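Local structure of alpha-L-arabinofuranosidase B (Aspergillus kawachii, 6SXT) at residues H155-A167 / N284-T296. The protein hydrolyses terminal non-reducing alpha-L-arabinofuranosyl residues from arabinan, arabinogalactan and arabinoxylan, using a retaining GH54 catalytic domain joined to an arabinose-binding domain. Residues are numbered along the deposited sequence; the frame is centred on the assembly and turned at random.
Sequences HYNDACCFDYGNA and NGAQGTFYEGVMT. With NAG (2-acetamido-2-deoxy-beta-D-glucopyranose), chain B; LXE ([(1~{S},2~{S},3~{S},4~{S})-2-(hydroxymethyl)-3,4-bis(oxidanyl)cyclopentyl]azanium), chain G.
G288 lies between two rings of 155-167. Its CA sits 3.5 Å from the centroid of the F162 ring, over the face, and also makes a more slanted CH-pi contact with the H155 ring. With CG anti to the backbone N (chi1 -178°), H155 lies across T289, and its ND1 and T289 OG1 are hydrogen-bonded at 2.7 Å, with OG1 near the ring plane. Water 2 links H155 NE2 to Q287 OE1. Q287 NE2 donates to Y156 O from well above the carbonyl plane and is also hydrogen-bonded to E418 OE1 of the arabinose-binding domain.

N157 points into the loop before the strand: ND2 donates to G285 O at 3.0 Å, nearly straight (166°) and nearly in its own amide plane, while OD1 closes an Asx turn by accepting from A159 N. G285 N bonds C160 O (3.1 Å) and A286 CB packs on F162 CB.

Farther along, the edge of F290 points into the face of Y164, with CE1 over the ring centre and planes 50° apart. M295 SD makes a distant Met-aromatic contact over the opposite face of Y164, and its CE reaches N166 CB at 3.8 Å. The Y164 hydroxyl is hydrogen-bonded to H19 ND1.

In the concanavalin-like catalytic domain, strand 288-296 thus receives the H155, F162 and Y164 rings, while loop 284-287 backs the cis-linked vicinal disulfide turn C160-C161 bordering the inhibitor pocket.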
loop_
_atom_site.group_PDB
_atom_site.type_symbol
_atom_site.label_atom_id
_atom_site.label_comp_id
_atom_site.label_asym_id
_atom_site.label_seq_id
_atom_site.Cartn_x
_atom_site.Cartn_y
_atom_site.Cartn_z
ATOM N N HIS A 155 2.128 -4.571 6.841
ATOM C CA HIS A 155 2.207 -4.630 5.368
ATOM C C HIS A 155 3.590 -4.180 4.940
ATOM O O HIS A 155 3.861 -2.998 5.010
ATOM C CB HIS A 155 1.108 -3.754 4.726
ATOM C CG HIS A 155 1.107 -3.816 3.249
ATOM N ND1 HIS A 155 0.706 -2.754 2.467
ATOM C CD2 HIS A 155 1.431 -4.832 2.391
ATOM C CE1 HIS A 155 0.800 -3.104 1.199
ATOM N NE2 HIS A 155 1.266 -4.392 1.107
ATOM N N TYR A 156 4.477 -5.103 4.585
ATOM C CA TYR A 156 5.889 -4.752 4.369
ATOM C C TYR A 156 6.538 -5.926 3.652
ATOM O O TYR A 156 5.992 -7.031 3.645
ATOM C CB TYR A 156 6.613 -4.425 5.686
ATOM C CG TYR A 156 6.721 -5.616 6.592
ATOM C CD1 TYR A 156 7.830 -6.434 6.523
ATOM C CD2 TYR A 156 5.739 -5.905 7.531
ATOM C CE1 TYR A 156 7.963 -7.563 7.337
ATOM C CE2 TYR A 156 5.868 -7.007 8.359
ATOM C CZ TYR A 156 6.967 -7.847 8.248
ATOM O OH TYR A 156 7.059 -8.919 9.085
ATOM N N ASN A 157 7.738 -5.689 3.156
ATOM C CA ASN A 157 8.618 -6.799 2.721
ATOM C C ASN A 157 10.052 -6.394 3.017
ATOM O O ASN A 157 10.303 -5.482 3.831
ATOM C CB ASN A 157 8.268 -7.223 1.299
ATOM C CG ASN A 157 8.672 -6.223 0.226
ATOM O OD1 ASN A 157 9.369 -5.254 0.531
ATOM N ND2 ASN A 157 8.206 -6.470 -0.993
ATOM N N ASP A 158 11.009 -7.108 2.388
ATOM C CA ASP A 158 12.437 -6.941 2.680
ATOM C C ASP A 158 13.136 -6.403 1.440
ATOM O O ASP A 158 14.393 -6.324 1.471
ATOM C CB ASP A 158 13.021 -8.278 3.162
ATOM C CG ASP A 158 12.837 -9.414 2.184
ATOM O OD1 ASP A 158 12.341 -9.182 1.102
ATOM O OD2 ASP A 158 13.229 -10.564 2.553
ATOM N N ALA A 159 12.392 -5.919 0.448
ATOM C CA ALA A 159 12.960 -5.405 -0.817
ATOM C C ALA A 159 13.133 -3.900 -0.727
ATOM O O ALA A 159 12.394 -3.232 -0.010
ATOM C CB ALA A 159 12.099 -5.797 -1.951
ATOM N N CYS A 160 14.091 -3.333 -1.434
ATOM C CA CYS A 160 14.315 -1.883 -1.372
ATOM C C CYS A 160 13.255 -1.189 -2.225
ATOM O O CYS A 160 13.061 -1.577 -3.378
ATOM C CB CYS A 160 15.682 -1.514 -1.893
ATOM S SG CYS A 160 16.027 0.235 -1.691
ATOM N N CYS A 161 12.543 -0.185 -1.707
ATOM C CA CYS A 161 12.590 0.320 -0.349
ATOM C C CYS A 161 11.262 1.028 -0.074
ATOM O O CYS A 161 10.827 1.795 -0.942
ATOM C CB CYS A 161 13.655 1.373 -0.067
ATOM S SG CYS A 161 15.335 0.725 0.247
ATOM N N PHE A 162 10.605 0.746 1.048
ATOM C CA PHE A 162 9.302 1.412 1.327
ATOM C C PHE A 162 9.613 2.671 2.127
ATOM O O PHE A 162 9.719 2.619 3.372
ATOM C CB PHE A 162 8.337 0.486 2.076
ATOM C CG PHE A 162 7.000 1.153 2.233
ATOM C CD1 PHE A 162 6.194 1.284 1.129
ATOM C CD2 PHE A 162 6.609 1.746 3.429
ATOM C CE1 PHE A 162 4.979 1.939 1.188
ATOM C CE2 PHE A 162 5.396 2.431 3.493
ATOM C CZ PHE A 162 4.597 2.512 2.382
ATOM N N ASP A 163 9.802 3.773 1.432
ATOM C CA ASP A 163 10.266 5.039 2.013
ATOM C C ASP A 163 9.194 6.133 1.950
ATOM O O ASP A 163 8.358 6.150 1.056
ATOM C CB ASP A 163 11.521 5.613 1.383
ATOM C CG ASP A 163 12.795 4.845 1.594
ATOM O OD1 ASP A 163 12.788 3.809 2.269
ATOM O OD2 ASP A 163 13.839 5.315 0.978
ATOM N N TYR A 164 9.300 7.081 2.863
ATOM C CA TYR A 164 8.576 8.360 2.769
ATOM C C TYR A 164 9.526 9.434 3.253
ATOM O O TYR A 164 10.008 9.380 4.409
ATOM C CB TYR A 164 7.300 8.387 3.617
ATOM C CG TYR A 164 6.607 9.722 3.626
ATOM C CD1 TYR A 164 6.058 10.239 2.464
ATOM C CD2 TYR A 164 6.534 10.524 4.761
ATOM C CE1 TYR A 164 5.420 11.467 2.433
ATOM C CE2 TYR A 164 5.883 11.744 4.764
ATOM C CZ TYR A 164 5.316 12.236 3.594
ATOM O OH TYR A 164 4.705 13.462 3.618
ATOM N N GLY A 165 9.820 10.412 2.388
ATOM C CA GLY A 165 10.610 11.569 2.799
ATOM C C GLY A 165 11.508 12.129 1.720
ATOM O O GLY A 165 11.158 12.119 0.547
ATOM N N ASN A 166 12.657 12.655 2.137
ATOM C CA ASN A 166 13.502 13.561 1.333
ATOM C C ASN A 166 14.420 12.729 0.435
ATOM O O ASN A 166 15.073 11.780 0.937
ATOM C CB ASN A 166 14.320 14.437 2.278
ATOM C CG ASN A 166 14.843 15.727 1.678
ATOM O OD1 ASN A 166 15.419 15.688 0.580
ATOM N ND2 ASN A 166 14.618 16.847 2.342
ATOM N N ALA A 167 14.466 13.056 -0.855
ATOM C CA ALA A 167 15.244 12.270 -1.807
ATOM C C ALA A 167 15.833 13.125 -2.929
ATOM O O ALA A 167 15.733 14.330 -2.883
ATOM C CB ALA A 167 14.446 11.125 -2.313
ATOM N N ASN A 284 12.010 -0.165 -6.565
ATOM C CA ASN A 284 10.531 -0.318 -6.510
ATOM C C ASN A 284 10.104 -1.742 -6.164
ATOM O O ASN A 284 9.107 -2.191 -6.703
ATOM C CB ASN A 284 9.864 0.280 -7.739
ATOM C CG ASN A 284 10.179 -0.324 -9.111
ATOM O OD1 ASN A 284 9.405 -1.164 -9.642
ATOM N ND2 ASN A 284 11.226 0.168 -9.726
ATOM N N GLY A 285 10.843 -2.429 -5.312
ATOM C CA GLY A 285 10.485 -3.795 -4.912
ATOM C C GLY A 285 9.641 -3.879 -3.648
ATOM O O GLY A 285 9.129 -4.961 -3.356
ATOM N N ALA A 286 9.508 -2.762 -2.923
ATOM C CA ALA A 286 8.907 -2.786 -1.574
ATOM C C ALA A 286 7.384 -2.704 -1.647
ATOM O O ALA A 286 6.780 -2.307 -2.662
ATOM C CB ALA A 286 9.476 -1.684 -0.718
ATOM N N GLN A 287 6.779 -3.042 -0.524
ATOM C CA GLN A 287 5.344 -2.855 -0.330
ATOM C C GLN A 287 5.119 -2.217 1.034
ATOM O O GLN A 287 5.931 -2.371 1.942
ATOM C CB GLN A 287 4.573 -4.171 -0.503
ATOM C CG GLN A 287 4.898 -5.201 0.555
ATOM C CD GLN A 287 4.334 -6.575 0.263
ATOM O OE1 GLN A 287 3.925 -6.839 -0.883
ATOM N NE2 GLN A 287 4.263 -7.448 1.277
ATOM N N GLY A 288 3.942 -1.589 1.191
ATOM C CA GLY A 288 3.569 -0.922 2.448
ATOM C C GLY A 288 2.316 -0.123 2.252
ATOM O O GLY A 288 1.807 -0.050 1.146
ATOM N N THR A 289 1.802 0.407 3.344
ATOM C CA THR A 289 0.598 1.213 3.295
ATOM C C THR A 289 0.838 2.524 4.025
ATOM O O THR A 289 1.292 2.495 5.182
ATOM C CB THR A 289 -0.596 0.521 3.967
ATOM O OG1 THR A 289 -0.870 -0.699 3.279
ATOM C CG2 THR A 289 -1.847 1.369 3.947
ATOM N N PHE A 290 0.463 3.605 3.379
ATOM C CA PHE A 290 0.585 4.977 3.906
ATOM C C PHE A 290 -0.800 5.548 4.149
ATOM O O PHE A 290 -1.664 5.504 3.244
ATOM C CB PHE A 290 1.337 5.840 2.897
ATOM C CG PHE A 290 1.481 7.300 3.226
ATOM C CD1 PHE A 290 2.606 7.774 3.860
ATOM C CD2 PHE A 290 0.520 8.215 2.816
ATOM C CE1 PHE A 290 2.809 9.124 4.098
ATOM C CE2 PHE A 290 0.698 9.576 3.074
ATOM C CZ PHE A 290 1.852 10.031 3.707
ATOM N N TYR A 291 -1.025 6.082 5.348
ATOM C CA TYR A 291 -2.332 6.722 5.665
ATOM C C TYR A 291 -2.195 8.254 5.710
ATOM O O TYR A 291 -3.111 8.965 5.257
ATOM C CB TYR A 291 -2.829 6.188 7.017
ATOM C CG TYR A 291 -3.130 4.708 6.980
ATOM C CD1 TYR A 291 -4.233 4.184 6.329
ATOM C CD2 TYR A 291 -2.297 3.805 7.615
ATOM C CE1 TYR A 291 -4.508 2.827 6.305
ATOM C CE2 TYR A 291 -2.560 2.460 7.583
ATOM C CZ TYR A 291 -3.656 1.955 6.945
ATOM O OH TYR A 291 -3.931 0.608 6.952
ATOM N N GLU A 292 -1.162 8.774 6.355
ATOM C CA GLU A 292 -0.933 10.212 6.495
ATOM C C GLU A 292 0.540 10.450 6.788
ATOM O O GLU A 292 1.203 9.538 7.319
ATOM C CB GLU A 292 -1.803 10.836 7.604
ATOM C CG GLU A 292 -1.532 10.290 9.000
ATOM C CD GLU A 292 -2.415 10.914 10.074
ATOM O OE1 GLU A 292 -3.598 10.558 10.084
ATOM O OE2 GLU A 292 -1.934 11.805 10.797
ATOM N N GLY A 293 1.005 11.637 6.480
ATOM C CA GLY A 293 2.379 11.983 6.840
ATOM C C GLY A 293 2.679 13.405 6.426
ATOM O O GLY A 293 1.944 14.003 5.636
ATOM N N VAL A 294 3.789 13.901 6.958
ATOM C CA VAL A 294 4.236 15.267 6.665
ATOM C C VAL A 294 5.755 15.308 6.597
ATOM O O VAL A 294 6.425 14.438 7.152
ATOM C CB VAL A 294 3.734 16.290 7.671
ATOM C CG1 VAL A 294 2.241 16.227 7.967
ATOM C CG2 VAL A 294 4.556 16.259 8.949
ATOM N N MET A 295 6.241 16.426 6.044
ATOM C CA MET A 295 7.650 16.863 6.182
ATOM C C MET A 295 7.610 18.304 6.657
ATOM O O MET A 295 6.695 19.061 6.290
ATOM C CB MET A 295 8.427 16.778 4.867
ATOM C CG MET A 295 8.545 15.335 4.396
ATOM S SD MET A 295 9.221 15.247 2.707
ATOM C CE MET A 295 10.883 15.896 2.970
ATOM N N THR A 296 8.553 18.638 7.527
ATOM C CA THR A 296 8.643 19.974 8.149
ATOM C C THR A 296 9.940 20.670 7.774
ATOM O O THR A 296 10.866 20.056 7.311
ATOM C CB THR A 296 8.513 19.934 9.673
ATOM O OG1 THR A 296 9.762 19.465 10.213
ATOM C CG2 THR A 296 7.384 19.073 10.154
HETATM C C1 NAG B . 11.614 -10.800 6.038
HETATM C C2 NAG B . 12.861 -11.722 5.905
HETATM C C3 NAG B . 12.471 -13.009 5.164
HETATM C C4 NAG B . 11.316 -13.699 5.848
HETATM C C5 NAG B . 10.189 -12.623 5.981
HETATM C C6 NAG B . 8.961 -13.190 6.626
HETATM C C7 NAG B . 15.165 -10.885 5.708
HETATM C C8 NAG B . 16.071 -10.173 4.800
HETATM N N2 NAG B . 13.943 -11.072 5.204
HETATM O O3 NAG B . 13.688 -13.843 5.241
HETATM O O4 NAG B . 10.730 -14.707 5.028
HETATM O O5 NAG B . 10.626 -11.545 6.788
HETATM O O6 NAG B . 9.225 -13.722 7.907
HETATM O O7 NAG B . 15.504 -11.194 6.865
HETATM C "C1'" LXE G . 19.960 4.332 -2.914
HETATM C "C2'" LXE G . 18.434 4.438 -2.923
HETATM O "O2'" LXE G . 18.010 5.697 -3.302
HETATM C "C3'" LXE G . 18.135 4.111 -1.525
HETATM O "O3'" LXE G . 16.664 3.934 -1.376
HETATM C "C4'" LXE G . 18.851 2.786 -1.376
HETATM C "C5'" LXE G . 19.193 2.456 0.065
HETATM O "O5'" LXE G . 19.900 3.467 0.748
HETATM C "C6'" LXE G . 20.133 2.974 -2.282
HETATM N "N1'" LXE G . 20.083 1.869 -3.282
HETATM O O HOH W 1 3.368 -0.105 5.714
HETATM O O HOH W 2 1.426 -5.679 -1.265
HETATM O O HOH W 3 8.408 -2.757 3.243
HETATM O O HOH W 4 9.615 0.102 -3.446
#